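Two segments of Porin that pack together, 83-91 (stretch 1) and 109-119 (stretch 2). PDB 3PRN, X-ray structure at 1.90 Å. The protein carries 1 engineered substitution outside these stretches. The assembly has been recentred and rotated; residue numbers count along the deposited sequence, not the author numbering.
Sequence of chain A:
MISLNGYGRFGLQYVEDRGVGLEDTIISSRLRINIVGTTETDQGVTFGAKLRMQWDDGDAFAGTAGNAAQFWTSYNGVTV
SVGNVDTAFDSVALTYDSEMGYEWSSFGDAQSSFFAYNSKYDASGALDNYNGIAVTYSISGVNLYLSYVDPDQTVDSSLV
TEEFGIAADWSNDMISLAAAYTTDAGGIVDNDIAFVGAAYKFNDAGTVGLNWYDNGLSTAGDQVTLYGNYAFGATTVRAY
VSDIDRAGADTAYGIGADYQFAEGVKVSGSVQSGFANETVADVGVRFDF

Stretch 1, residues 83-91: GNVDTAFDS
Stretch 2 109-119: DAQSSFFAYNS

Residues 83-91 run through a loop into a short helix at 88-91, and pack against residues 109-119, an irregular segment without regular helix or strand. The two run in opposite directions: Asp86 lies nearest Tyr117 (CA-CA 4.9 Å), Thr87 nearest Ala116 (5.4 Å) and Phe89 nearest Phe114 (7.7 Å). Together they bury 534 Å².

Tyr117 and Asn84 cover the most surface. Asn84 (phi/psi -87/84°) points toward stretch 2 with chi1 t and chi2 7°, which lets its amide pair with both the N and the O of Asn118: Asn118 N donates to Asn84 OD1 (2.9 Å, nearly linear at 178°), and Asn84 ND2 donates to Asn118 O (2.9 Å, 167°). Tyr117 (phi/psi -50/133°, chi1 t, chi2 71°) lays one ring face under Asn84 ND2, while Asn84 O approaches Tyr117 CD1 at 3.2 Å. A CA-H...O contact joins Tyr117 CA to Val85 O (3.6 Å).

Tyr117 N is reached through water. The molecule accepts from Tyr117 N (3.0 Å) and Thr87 N (3.2 Å) and donates to Asp86 OD1 (2.9 Å) and Asp90 OD2 (2.7 Å), so two amides and two carboxylates share one site. Beside it Thr87, the helix N-cap residue (phi/psi -99/159°, chi1 p), donates from OG1 to Phe115 O (2.8 Å).

Phe89 (chi1 t, chi2 80°) anchors the helical end. Its edge faces the ring of Phe114 (phi/psi -158/157°, chi1 p, chi2 90°), with centroids 4.8 Å apart, planes at 62° and Phe89 CD2 3.8 Å from Phe114 CD2. Ala110 CB lies at the Phe89 ring edge, 4.2 Å from Phe89 CE2. Asp90 (chi1 t) sets its CG 3.7 Å from Ala116 CB, and its OD1 lies near the plane of the Phe114 ring, 4.2 Å from Phe114 CE1.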

# COMPACT_ATOMS: atom_id res chain seq x y z
N GLY A 83 0.18 -0.64 20.09
CA GLY A 83 0.85 -1.07 18.87
C GLY A 83 2.04 -0.21 18.53
O GLY A 83 2.97 -0.08 19.33
N ASN A 84 2.06 0.39 17.34
CA ASN A 84 3.21 1.29 16.98
C ASN A 84 2.88 2.67 17.51
O ASN A 84 2.32 3.53 16.80
CB ASN A 84 3.31 1.26 15.43
CG ASN A 84 4.45 2.06 14.84
OD1 ASN A 84 5.34 2.59 15.54
ND2 ASN A 84 4.44 2.15 13.49
N VAL A 85 3.13 2.98 18.77
CA VAL A 85 2.79 4.18 19.45
C VAL A 85 3.80 5.33 19.35
O VAL A 85 4.97 5.06 19.03
CB VAL A 85 2.53 3.90 20.97
CG1 VAL A 85 1.46 2.76 21.13
CG2 VAL A 85 3.78 3.42 21.74
N ASP A 86 3.29 6.52 19.58
CA ASP A 86 4.09 7.69 19.84
C ASP A 86 4.57 7.60 21.29
O ASP A 86 3.79 7.33 22.21
CB ASP A 86 3.28 9.01 19.67
CG ASP A 86 3.06 9.24 18.18
OD1 ASP A 86 4.07 9.50 17.43
OD2 ASP A 86 1.88 9.14 17.69
N THR A 87 5.86 7.83 21.49
CA THR A 87 6.47 7.73 22.83
C THR A 87 6.63 9.10 23.50
O THR A 87 6.59 10.17 22.90
CB THR A 87 7.86 7.10 22.73
OG1 THR A 87 8.68 7.89 21.89
CG2 THR A 87 7.83 5.68 22.15
N ALA A 88 6.74 9.02 24.83
CA ALA A 88 6.81 10.28 25.59
C ALA A 88 7.97 11.18 25.23
O ALA A 88 7.78 12.39 24.97
CB ALA A 88 6.80 9.93 27.08
N PHE A 89 9.18 10.64 25.08
CA PHE A 89 10.34 11.50 24.80
C PHE A 89 10.22 12.14 23.42
O PHE A 89 10.76 13.23 23.17
CB PHE A 89 11.61 10.65 24.91
CG PHE A 89 12.89 11.42 25.11
CD1 PHE A 89 13.22 11.88 26.40
CD2 PHE A 89 13.75 11.68 24.06
CE1 PHE A 89 14.41 12.60 26.61
CE2 PHE A 89 14.93 12.41 24.24
CZ PHE A 89 15.25 12.86 25.53
N ASP A 90 9.52 11.45 22.51
CA ASP A 90 9.37 11.96 21.15
C ASP A 90 8.17 12.88 21.06
O ASP A 90 8.13 13.65 20.10
CB ASP A 90 9.26 10.78 20.17
CG ASP A 90 9.35 11.18 18.68
OD1 ASP A 90 10.34 11.75 18.25
OD2 ASP A 90 8.41 10.90 17.91
N SER A 91 7.21 12.82 21.99
CA SER A 91 6.03 13.66 21.80
C SER A 91 5.98 14.96 22.59
O SER A 91 5.18 15.81 22.22
CB SER A 91 4.79 12.83 22.25
OG SER A 91 4.74 11.65 21.42
N ASP A 109 19.14 18.85 18.17
CA ASP A 109 18.17 17.87 18.68
C ASP A 109 18.97 16.91 19.60
O ASP A 109 20.20 16.79 19.45
CB ASP A 109 17.66 17.05 17.49
CG ASP A 109 16.53 17.72 16.72
OD1 ASP A 109 15.98 18.78 17.13
OD2 ASP A 109 16.15 17.14 15.67
N ALA A 110 18.35 16.23 20.51
CA ALA A 110 18.98 15.31 21.44
C ALA A 110 19.84 14.28 20.71
O ALA A 110 19.40 13.67 19.72
CB ALA A 110 17.90 14.59 22.22
N GLN A 111 21.04 14.02 21.23
CA GLN A 111 21.90 13.02 20.61
C GLN A 111 21.86 11.71 21.42
O GLN A 111 22.88 11.22 21.91
CB GLN A 111 23.36 13.52 20.60
CG GLN A 111 23.51 14.86 19.92
CD GLN A 111 23.32 14.74 18.42
OE1 GLN A 111 24.05 14.00 17.77
NE2 GLN A 111 22.36 15.43 17.82
N SER A 112 20.67 11.17 21.58
CA SER A 112 20.50 9.89 22.32
C SER A 112 19.67 8.95 21.46
O SER A 112 19.19 9.34 20.37
CB SER A 112 19.82 10.14 23.66
OG SER A 112 18.68 10.97 23.49
N SER A 113 19.57 7.71 21.84
CA SER A 113 18.80 6.67 21.17
C SER A 113 17.56 6.40 22.00
O SER A 113 17.64 6.18 23.22
CB SER A 113 19.54 5.32 21.22
OG SER A 113 20.60 5.32 20.27
N PHE A 114 16.42 6.40 21.37
CA PHE A 114 15.18 6.11 22.08
C PHE A 114 14.13 5.65 21.06
O PHE A 114 14.30 5.94 19.87
CB PHE A 114 14.71 7.35 22.84
CG PHE A 114 14.65 8.59 21.97
CD1 PHE A 114 13.47 8.88 21.29
CD2 PHE A 114 15.77 9.42 21.85
CE1 PHE A 114 13.41 10.02 20.47
CE2 PHE A 114 15.70 10.55 21.03
CZ PHE A 114 14.52 10.85 20.34
N PHE A 115 13.12 4.91 21.52
CA PHE A 115 12.07 4.48 20.59
C PHE A 115 11.17 5.66 20.21
O PHE A 115 10.94 6.60 20.97
CB PHE A 115 11.21 3.39 21.24
CG PHE A 115 11.93 2.08 21.39
CD1 PHE A 115 12.73 1.62 20.35
CD2 PHE A 115 11.79 1.34 22.55
CE1 PHE A 115 13.40 0.42 20.47
CE2 PHE A 115 12.46 0.14 22.66
CZ PHE A 115 13.24 -0.32 21.64
N ALA A 116 10.61 5.54 19.00
CA ALA A 116 9.65 6.59 18.56
C ALA A 116 8.73 5.92 17.54
O ALA A 116 9.08 4.83 17.03
CB ALA A 116 10.42 7.75 17.91
N TYR A 117 7.65 6.57 17.15
CA TYR A 117 6.79 5.98 16.11
C TYR A 117 7.60 5.51 14.89
O TYR A 117 8.39 6.29 14.35
CB TYR A 117 5.81 7.07 15.64
CG TYR A 117 4.79 6.61 14.63
CD1 TYR A 117 3.75 5.77 14.97
CD2 TYR A 117 4.90 7.03 13.31
CE1 TYR A 117 2.80 5.36 14.01
CE2 TYR A 117 3.95 6.64 12.34
CZ TYR A 117 2.92 5.82 12.70
OH TYR A 117 1.99 5.42 11.75
N ASN A 118 7.36 4.30 14.41
CA ASN A 118 8.17 3.80 13.26
C ASN A 118 7.43 4.10 11.97
O ASN A 118 6.33 3.52 11.75
CB ASN A 118 8.39 2.28 13.40
CG ASN A 118 9.16 2.00 14.71
OD1 ASN A 118 10.22 2.57 14.91
ND2 ASN A 118 8.64 1.11 15.53
N SER A 119 7.97 4.97 11.15
CA SER A 119 7.26 5.37 9.94
C SER A 119 7.24 4.32 8.85
O SER A 119 6.36 4.46 7.97
CB SER A 119 7.83 6.67 9.35
OG SER A 119 7.45 7.77 10.14
O HOH W 1 6.61 8.97 18.61